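Local structure of Ras GTPase-activating-like protein IQGAP2 (Homo sapiens, 5CJP) at residues 113-118 with 248-253; 244-249 with 256-261; 278-283 with 299-304. The protein acts as a scaffold whose Ras-GAP-related helical domain probably binds GTP-loaded Cdc42 and Rac1 without promoting hydrolysis of the nucleotide. All coordinates share one frame; numbering follows the deposited sequence.

Contact 1 of 3, residues 113-118 with 248-253; sequences LLAPVV and FDIIDM
I250 presses its CG2 methyl into the side of helix 111-123, and on this one branch most of the contact rests. The methyl meets backbone as much as side chain: it lies 3.5 Å from A115 N and 3.6 Å from A115 CA, with the CB atoms of A115 and L114 bordering it. With CG2 anti to its own backbone N and CG1 beside that N (chi1 -61°), I250 turns its shorter branch toward the helix. The small side chain of A115 lets the loop come close. Its CB approaches the carbonyl of the same isoleucine, 3.4 Å from I250 O, and the two CA atoms stand 5.5 Å apart. No hydrogen bond spans the two segments, so they are held by van der Waals contact, methyls against methyls and backbone.

One turn further on, the fit is slacker. Here V118 and I251 meet only through single methyls, CG1 of V118 standing 4.3 Å from CG2 of I251, and I251 is already partly open to solvent. The helix is kinked at P116, whose N cannot donate a bond to the preceding turn, yet V118 N still reaches L114 O at 2.9 Å. On the exposed side of the loop D249 forms a salt bridge with R111, which also gives a weak hydrogen bond to I250 O; this adds a polar tie near the start of the same helix.

All of this lies within the Ras-GAP-related domain. L114 and I250 both pack against A241 near the end of helix 222-243, L114 also reaches I191 of helix 167-193, and V117 lies on V187 and S190 of that same helix.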
loop_
_atom_site.group_PDB
_atom_site.type_symbol
_atom_site.label_atom_id
_atom_site.label_comp_id
_atom_site.label_asym_id
_atom_site.label_seq_id
_atom_site.Cartn_x
_atom_site.Cartn_y
_atom_site.Cartn_z
ATOM N N LEU E 113 -25.554 12.964 5.487
ATOM C CA LEU E 113 -26.456 14.113 5.499
ATOM C C LEU E 113 -27.307 14.172 4.228
ATOM O O LEU E 113 -28.424 14.695 4.242
ATOM C CB LEU E 113 -25.621 15.397 5.648
ATOM C CG LEU E 113 -26.284 16.779 5.704
ATOM C CD1 LEU E 113 -25.296 17.794 6.233
ATOM C CD2 LEU E 113 -26.743 17.192 4.331
ATOM N N LEU E 114 -26.775 13.626 3.135
ATOM C CA LEU E 114 -27.480 13.625 1.868
ATOM C C LEU E 114 -27.829 12.229 1.404
ATOM O O LEU E 114 -28.794 12.045 0.666
ATOM C CB LEU E 114 -26.633 14.287 0.786
ATOM C CG LEU E 114 -26.328 15.779 0.850
ATOM C CD1 LEU E 114 -25.342 16.115 -0.276
ATOM C CD2 LEU E 114 -27.614 16.589 0.726
ATOM N N ALA E 115 -27.041 11.251 1.839
ATOM C CA ALA E 115 -27.235 9.869 1.426
ATOM C C ALA E 115 -28.666 9.356 1.544
ATOM O O ALA E 115 -29.202 8.800 0.587
ATOM C CB ALA E 115 -26.277 8.956 2.197
ATOM N N PRO E 116 -29.305 9.528 2.712
ATOM C CA PRO E 116 -30.683 9.067 2.914
ATOM C C PRO E 116 -31.689 9.570 1.869
ATOM O O PRO E 116 -32.366 8.767 1.226
ATOM C CB PRO E 116 -31.004 9.570 4.315
ATOM C CG PRO E 116 -29.684 9.486 4.998
ATOM C CD PRO E 116 -28.755 10.064 3.968
ATOM N N VAL E 117 -31.782 10.889 1.699
ATOM C CA VAL E 117 -32.718 11.450 0.729
ATOM C C VAL E 117 -32.282 11.228 -0.705
ATOM O O VAL E 117 -33.113 11.158 -1.609
ATOM C CB VAL E 117 -32.933 12.969 0.919
ATOM C CG1 VAL E 117 -33.431 13.241 2.321
ATOM C CG2 VAL E 117 -31.648 13.737 0.611
ATOM N N VAL E 118 -30.978 11.134 -0.928
ATOM C CA VAL E 118 -30.502 10.909 -2.281
ATOM C C VAL E 118 -30.789 9.456 -2.616
ATOM O O VAL E 118 -31.235 9.141 -3.715
ATOM C CB VAL E 118 -28.985 11.197 -2.418
ATOM C CG1 VAL E 118 -28.431 10.503 -3.646
ATOM C CG2 VAL E 118 -28.748 12.703 -2.544
ATOM N N PHE E 248 -18.924 11.863 -5.627
ATOM C CA PHE E 248 -18.448 12.374 -4.353
ATOM C C PHE E 248 -18.689 11.433 -3.185
ATOM O O PHE E 248 -18.822 11.872 -2.045
ATOM C CB PHE E 248 -19.065 13.742 -4.084
ATOM C CG PHE E 248 -18.581 14.795 -5.016
ATOM C CD1 PHE E 248 -19.110 14.893 -6.303
ATOM C CD2 PHE E 248 -17.522 15.637 -4.650
ATOM C CE1 PHE E 248 -18.586 15.810 -7.218
ATOM C CE2 PHE E 248 -16.989 16.562 -5.557
ATOM C CZ PHE E 248 -17.516 16.651 -6.839
ATOM N N ASP E 249 -18.737 10.137 -3.483
ATOM C CA ASP E 249 -18.932 9.085 -2.486
ATOM C C ASP E 249 -20.008 9.347 -1.430
ATOM O O ASP E 249 -19.743 9.270 -0.230
ATOM C CB ASP E 249 -17.607 8.793 -1.780
ATOM C CG ASP E 249 -17.627 7.485 -1.009
ATOM O OD1 ASP E 249 -18.731 6.997 -0.678
ATOM O OD2 ASP E 249 -16.533 6.954 -0.725
ATOM N N ILE E 250 -21.221 9.650 -1.876
ATOM C CA ILE E 250 -22.326 9.887 -0.953
ATOM C C ILE E 250 -23.028 8.548 -0.802
ATOM O O ILE E 250 -23.574 8.230 0.261
ATOM C CB ILE E 250 -23.325 10.909 -1.518
ATOM C CG1 ILE E 250 -22.607 12.236 -1.748
ATOM C CG2 ILE E 250 -24.518 11.072 -0.579
ATOM C CD1 ILE E 250 -21.993 12.776 -0.531
ATOM N N ILE E 251 -23.001 7.766 -1.881
ATOM C CA ILE E 251 -23.624 6.448 -1.886
ATOM C C ILE E 251 -22.642 5.405 -2.384
ATOM O O ILE E 251 -22.088 5.508 -3.479
ATOM C CB ILE E 251 -24.897 6.385 -2.776
ATOM C CG1 ILE E 251 -24.535 6.701 -4.232
ATOM C CG2 ILE E 251 -25.973 7.324 -2.226
ATOM C CD1 ILE E 251 -25.642 6.426 -5.217
ATOM N N ASP E 252 -22.420 4.407 -1.544
ATOM C CA ASP E 252 -21.515 3.316 -1.849
ATOM C C ASP E 252 -21.918 2.707 -3.192
ATOM O O ASP E 252 -23.079 2.364 -3.402
ATOM C CB ASP E 252 -21.592 2.312 -0.690
ATOM C CG ASP E 252 -21.120 0.936 -1.065
ATOM O OD1 ASP E 252 -21.741 0.322 -1.954
ATOM O OD2 ASP E 252 -20.138 0.464 -0.452
ATOM N N MET E 253 -20.961 2.598 -4.106
ATOM C CA MET E 253 -21.232 2.042 -5.426
ATOM C C MET E 253 -20.745 0.604 -5.548
ATOM O O MET E 253 -19.599 0.355 -5.925
ATOM C CB MET E 253 -20.580 2.904 -6.510
ATOM C CG MET E 253 -21.221 4.277 -6.686
ATOM S SD MET E 253 -22.952 4.179 -7.253
ATOM C CE MET E 253 -22.720 4.208 -9.037
#

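Contact 2 of 3, residues 244-249 with 256-261; sequences APDGFD and GGQINS
Q258 is the first residue of 256-261 to meet the other segment, and it does so through its amide end. Its chain is bent at chi2 (-99°), which brings the amide beside the carboxylate of D246, the two planes 47° apart. OE1 of Q258 and OD2 of D246 are modelled 2.8 Å apart, but both are acceptors and Q258 is poorly ordered, so the closeness is doubtful and no bond joins them. What relates them is R264 on the first turn of helix 261-278: its NH2 makes a salt bridge with D246 OD1, while its NH1 donates to Q258 OE1. Replacing D246 by an alanine would probably leave the R264 guanidinium without its carboxylate mate and uncover the end of I259.

I259, which is buried, sets its CD1 against both the D246 carboxylate and the P245 ring. The methyl lies 3.4 Å from D246 OD1 and 3.6 Å from D246 CG, and P245 CG is 4.0 Å from it, the proline and isoleucine side chains crossing at about a right angle. Both segments belong to the long connection between helices 222-243 and 261-278 of the Ras-GAP-related domain. On the P245 side, the chain leaving the first of these helices makes a turn, with F248 N bonded to A244 O at 3.0 Å, and this turn presents P245 and D246 to the returning segment 256-261. I259 in its turn packs on R264.

N260 then takes the N-cap position of helix 261-278. Its backbone N is bonded to Q263 OE1, the half of a capping box that the N3 side chain supplies, whereas the N260 side chain makes no capping bond in return. S261 opens the helix and packs on an apolar side chain of another protein chain.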
loop_
_atom_site.group_PDB
_atom_site.type_symbol
_atom_site.label_atom_id
_atom_site.label_comp_id
_atom_site.label_asym_id
_atom_site.label_seq_id
_atom_site.Cartn_x
_atom_site.Cartn_y
_atom_site.Cartn_z
ATOM N N ALA E 244 -23.953 14.470 -8.115
ATOM C CA ALA E 244 -23.091 13.326 -8.377
ATOM C C ALA E 244 -22.733 12.586 -7.102
ATOM O O ALA E 244 -21.587 12.600 -6.679
ATOM C CB ALA E 244 -21.820 13.774 -9.092
ATOM N N PRO E 245 -23.718 11.936 -6.466
ATOM C CA PRO E 245 -23.440 11.198 -5.235
ATOM C C PRO E 245 -22.508 10.026 -5.485
ATOM O O PRO E 245 -21.867 9.532 -4.565
ATOM C CB PRO E 245 -24.828 10.755 -4.775
ATOM C CG PRO E 245 -25.604 10.675 -6.045
ATOM C CD PRO E 245 -25.158 11.902 -6.776
ATOM N N ASP E 246 -22.432 9.579 -6.731
ATOM C CA ASP E 246 -21.570 8.458 -7.093
ATOM C C ASP E 246 -20.138 8.931 -7.211
ATOM O O ASP E 246 -19.199 8.179 -6.944
ATOM C CB ASP E 246 -22.031 7.856 -8.417
ATOM C CG ASP E 246 -22.179 8.903 -9.511
ATOM O OD1 ASP E 246 -22.580 10.049 -9.207
ATOM O OD2 ASP E 246 -21.913 8.577 -10.687
ATOM N N GLY E 247 -19.981 10.187 -7.617
ATOM C CA GLY E 247 -18.662 10.773 -7.777
ATOM C C GLY E 247 -18.086 11.274 -6.466
ATOM O O GLY E 247 -16.900 11.124 -6.200
ATOM N N PHE E 248 -18.924 11.863 -5.627
ATOM C CA PHE E 248 -18.448 12.374 -4.353
ATOM C C PHE E 248 -18.689 11.433 -3.185
ATOM O O PHE E 248 -18.822 11.872 -2.045
ATOM C CB PHE E 248 -19.065 13.742 -4.084
ATOM C CG PHE E 248 -18.581 14.795 -5.016
ATOM C CD1 PHE E 248 -19.110 14.893 -6.303
ATOM C CD2 PHE E 248 -17.522 15.637 -4.650
ATOM C CE1 PHE E 248 -18.586 15.810 -7.218
ATOM C CE2 PHE E 248 -16.989 16.562 -5.557
ATOM C CZ PHE E 248 -17.516 16.651 -6.839
ATOM N N ASP E 249 -18.737 10.137 -3.483
ATOM C CA ASP E 249 -18.932 9.085 -2.486
ATOM C C ASP E 249 -20.008 9.347 -1.430
ATOM O O ASP E 249 -19.743 9.270 -0.230
ATOM C CB ASP E 249 -17.607 8.793 -1.780
ATOM C CG ASP E 249 -17.627 7.485 -1.009
ATOM O OD1 ASP E 249 -18.731 6.997 -0.678
ATOM O OD2 ASP E 249 -16.533 6.954 -0.725
ATOM N N GLY E 256 -21.649 -2.913 -10.056
ATOM C CA GLY E 256 -22.866 -3.239 -10.773
ATOM C C GLY E 256 -23.118 -2.254 -11.894
ATOM O O GLY E 256 -22.710 -2.477 -13.036
ATOM N N GLY E 257 -23.792 -1.155 -11.568
ATOM C CA GLY E 257 -24.088 -0.146 -12.567
ATOM C C GLY E 257 -24.089 1.254 -11.989
ATOM O O GLY E 257 -24.313 1.442 -10.793
ATOM N N GLN E 258 -23.841 2.240 -12.843
ATOM C CA GLN E 258 -23.813 3.626 -12.413
ATOM C C GLN E 258 -25.196 4.252 -12.579
ATOM O O GLN E 258 -26.121 3.617 -13.077
ATOM C CB GLN E 258 -22.763 4.391 -13.227
ATOM C CG GLN E 258 -22.448 5.796 -12.725
ATOM C CD GLN E 258 -23.175 6.887 -13.500
ATOM O OE1 GLN E 258 -23.058 8.073 -13.185
ATOM N NE2 GLN E 258 -23.924 6.489 -14.522
ATOM N N ILE E 259 -25.337 5.495 -12.149
ATOM C CA ILE E 259 -26.601 6.218 -12.241
ATOM C C ILE E 259 -27.203 6.260 -13.652
ATOM O O ILE E 259 -26.491 6.466 -14.632
ATOM C CB ILE E 259 -26.380 7.644 -11.716
ATOM C CG1 ILE E 259 -26.153 7.552 -10.207
ATOM C CG2 ILE E 259 -27.492 8.598 -12.180
ATOM C CD1 ILE E 259 -25.751 8.819 -9.630
ATOM N N ASN E 260 -28.518 6.068 -13.745
ATOM C CA ASN E 260 -29.235 6.103 -15.022
ATOM C C ASN E 260 -29.396 7.550 -15.437
ATOM O O ASN E 260 -29.267 8.455 -14.620
ATOM C CB ASN E 260 -30.648 5.519 -14.896
ATOM C CG ASN E 260 -30.656 4.121 -14.334
ATOM O OD1 ASN E 260 -30.107 3.198 -14.927
ATOM N ND2 ASN E 260 -31.290 3.955 -13.180
ATOM N N SER E 261 -29.704 7.768 -16.704
ATOM C CA SER E 261 -29.898 9.121 -17.185
ATOM C C SER E 261 -31.092 9.707 -16.445
ATOM O O SER E 261 -31.161 10.908 -16.193
ATOM C CB SER E 261 -30.182 9.108 -18.686
ATOM O OG SER E 261 -29.235 8.314 -19.368
#

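Contact 3 of 3, residues 278-283 with 299-304; sequences ASNKLF and ETYQEF
N280 lies flat over one face of the Y301 ring. Its CB sits 3.7 Å from the ring centroid and 13° off the normal, a CH-pi contact, and the amide continues across the face with its plane only 18° from that of the ring. ND2 comes down toward the rim, 3.3 Å from Y301 CE2. The same ring meets A278 O at its edge, in plane, 3.9 Å from CD1. Y301 holds its CG anti to the backbone N (chi1 164°), which carries the ring out to the loop. A turn later F304 packs on A278, its CD1 3.6 Å from A278 CB.

Behind these pairs, F304 is backed by Y234 and F308 and by L188 and I192 of helix 167-193, so that A278 rests on an aromatic cluster. S279 turns away and ties its OG to carbonyls of Q275 and H276. The placing of N280 comes from its backbone: with positive phi it is the C-prime residue of a Schellman motif, in which K281 N bonds to H276 O and N280 N to A277 O, the classic termination that here ends helix 261-278 against helix 294-311.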
loop_
_atom_site.group_PDB
_atom_site.type_symbol
_atom_site.label_atom_id
_atom_site.label_comp_id
_atom_site.label_asym_id
_atom_site.label_seq_id
_atom_site.Cartn_x
_atom_site.Cartn_y
_atom_site.Cartn_z
ATOM N N ALA E 278 -31.323 29.302 -3.737
ATOM C CA ALA E 278 -30.184 29.848 -3.006
ATOM C C ALA E 278 -29.719 31.176 -3.586
ATOM O O ALA E 278 -29.204 32.032 -2.867
ATOM C CB ALA E 278 -29.042 28.857 -3.004
ATOM N N SER E 279 -29.913 31.350 -4.890
ATOM C CA SER E 279 -29.496 32.573 -5.552
ATOM C C SER E 279 -30.648 33.547 -5.780
ATOM O O SER E 279 -30.497 34.534 -6.495
ATOM C CB SER E 279 -28.809 32.235 -6.880
ATOM O OG SER E 279 -29.651 31.472 -7.721
ATOM N N ASN E 280 -31.787 33.268 -5.151
ATOM C CA ASN E 280 -32.991 34.098 -5.265
ATOM C C ASN E 280 -33.388 34.399 -6.719
ATOM O O ASN E 280 -33.686 35.540 -7.069
ATOM C CB ASN E 280 -32.797 35.416 -4.511
ATOM C CG ASN E 280 -34.120 36.088 -4.151
ATOM O OD1 ASN E 280 -35.193 35.654 -4.578
ATOM N ND2 ASN E 280 -34.048 37.144 -3.353
ATOM N N LYS E 281 -33.407 33.369 -7.555
ATOM C CA LYS E 281 -33.762 33.527 -8.959
ATOM C C LYS E 281 -35.025 32.761 -9.332
ATOM O O LYS E 281 -35.047 31.527 -9.348
ATOM C CB LYS E 281 -32.600 33.074 -9.849
ATOM C CG LYS E 281 -31.588 34.164 -10.129
ATOM C CD LYS E 281 -32.038 35.045 -11.283
ATOM C CE LYS E 281 -31.770 34.371 -12.635
ATOM N NZ LYS E 281 -32.294 32.976 -12.716
ATOM N N LEU E 282 -36.081 33.499 -9.644
ATOM C CA LEU E 282 -37.343 32.888 -10.021
ATOM C C LEU E 282 -37.307 32.392 -11.463
ATOM O O LEU E 282 -36.556 32.903 -12.297
ATOM C CB LEU E 282 -38.480 33.897 -9.853
ATOM C CG LEU E 282 -38.589 34.557 -8.476
ATOM C CD1 LEU E 282 -39.746 35.536 -8.468
ATOM C CD2 LEU E 282 -38.779 33.488 -7.409
ATOM N N PHE E 283 -38.117 31.382 -11.748
ATOM C CA PHE E 283 -38.201 30.836 -13.085
ATOM C C PHE E 283 -38.970 31.810 -13.967
ATOM O O PHE E 283 -39.915 32.452 -13.517
ATOM C CB PHE E 283 -38.917 29.494 -13.049
ATOM C CG PHE E 283 -38.081 28.381 -12.494
ATOM C CD1 PHE E 283 -38.672 27.333 -11.800
ATOM C CD2 PHE E 283 -36.705 28.358 -12.699
ATOM C CE1 PHE E 283 -37.912 26.276 -11.321
ATOM C CE2 PHE E 283 -35.940 27.305 -12.223
ATOM C CZ PHE E 283 -36.549 26.259 -11.531
ATOM N N GLU E 299 -39.714 30.986 -0.785
ATOM C CA GLU E 299 -39.784 30.567 0.610
ATOM C C GLU E 299 -38.468 29.858 0.912
ATOM O O GLU E 299 -37.847 30.070 1.958
ATOM C CB GLU E 299 -40.946 29.593 0.830
ATOM C CG GLU E 299 -42.301 30.109 0.384
ATOM C CD GLU E 299 -43.420 29.100 0.623
ATOM O OE1 GLU E 299 -43.288 27.935 0.178
ATOM O OE2 GLU E 299 -44.435 29.476 1.253
ATOM N N THR E 300 -38.059 29.018 -0.033
ATOM C CA THR E 300 -36.827 28.266 0.093
ATOM C C THR E 300 -35.627 29.191 0.194
ATOM O O THR E 300 -34.701 28.927 0.963
ATOM C CB THR E 300 -36.660 27.310 -1.081
ATOM O OG1 THR E 300 -37.732 26.355 -1.062
ATOM C CG2 THR E 300 -35.332 26.584 -0.983
ATOM N N TYR E 301 -35.640 30.282 -0.567
ATOM C CA TYR E 301 -34.549 31.246 -0.514
ATOM C C TYR E 301 -34.475 31.810 0.910
ATOM O O TYR E 301 -33.402 31.902 1.500
ATOM C CB TYR E 301 -34.785 32.390 -1.504
ATOM C CG TYR E 301 -33.914 33.595 -1.218
ATOM C CD1 TYR E 301 -32.523 33.527 -1.368
ATOM C CD2 TYR E 301 -34.466 34.783 -0.720
ATOM C CE1 TYR E 301 -31.705 34.601 -1.024
ATOM C CE2 TYR E 301 -33.652 35.866 -0.369
ATOM C CZ TYR E 301 -32.272 35.761 -0.523
ATOM O OH TYR E 301 -31.452 36.797 -0.155
ATOM N N GLN E 302 -35.629 32.176 1.459
ATOM C CA GLN E 302 -35.676 32.718 2.804
ATOM C C GLN E 302 -35.088 31.741 3.816
ATOM O O GLN E 302 -34.486 32.150 4.810
ATOM C CB GLN E 302 -37.117 33.077 3.192
ATOM C CG GLN E 302 -37.674 34.315 2.490
ATOM C CD GLN E 302 -36.751 35.504 2.622
ATOM O OE1 GLN E 302 -36.185 35.741 3.688
ATOM N NE2 GLN E 302 -36.594 36.262 1.544
ATOM N N GLU E 303 -35.265 30.449 3.577
ATOM C CA GLU E 303 -34.706 29.449 4.482
ATOM C C GLU E 303 -33.192 29.404 4.284
ATOM O O GLU E 303 -32.433 29.403 5.247
ATOM C CB GLU E 303 -35.308 28.067 4.214
ATOM C CG GLU E 303 -36.768 27.948 4.564
ATOM C CD GLU E 303 -37.278 26.525 4.442
ATOM O OE1 GLU E 303 -36.755 25.633 5.152
ATOM O OE2 GLU E 303 -38.206 26.293 3.637
ATOM N N PHE E 304 -32.766 29.376 3.023
ATOM C CA PHE E 304 -31.350 29.353 2.688
ATOM C C PHE E 304 -30.649 30.581 3.248
ATOM O O PHE E 304 -29.586 30.479 3.872
ATOM C CB PHE E 304 -31.176 29.326 1.179
ATOM C CG PHE E 304 -31.010 27.957 0.619
ATOM C CD1 PHE E 304 -31.531 27.636 -0.633
ATOM C CD2 PHE E 304 -30.283 26.995 1.310
ATOM C CE1 PHE E 304 -31.323 26.372 -1.194
ATOM C CE2 PHE E 304 -30.075 25.727 0.756
ATOM C CZ PHE E 304 -30.595 25.416 -0.499
#

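From the N terminus, helix 111-123 waits through 129 mostly helical residues until the chain returns at 248-253, where contact 1 closes the longest loop. Contact 2 bridges a gap of just six residues, and the two cross rather than nest: 244-249 comes before the second half of contact 1, sharing F248 and D249 with it, and 256-261 after. They touch directly, with I250 N probably hydrogen-bonded to P245 O and M253 lying against D246 and Q258. Together they tie the connection after helix 222-243 to helix 111-123 and to the start of helix 261-278. Contact 3 follows in series about 24 Å from contact 1, centre to centre, joining the far end of helix 261-278 to helix 294-311.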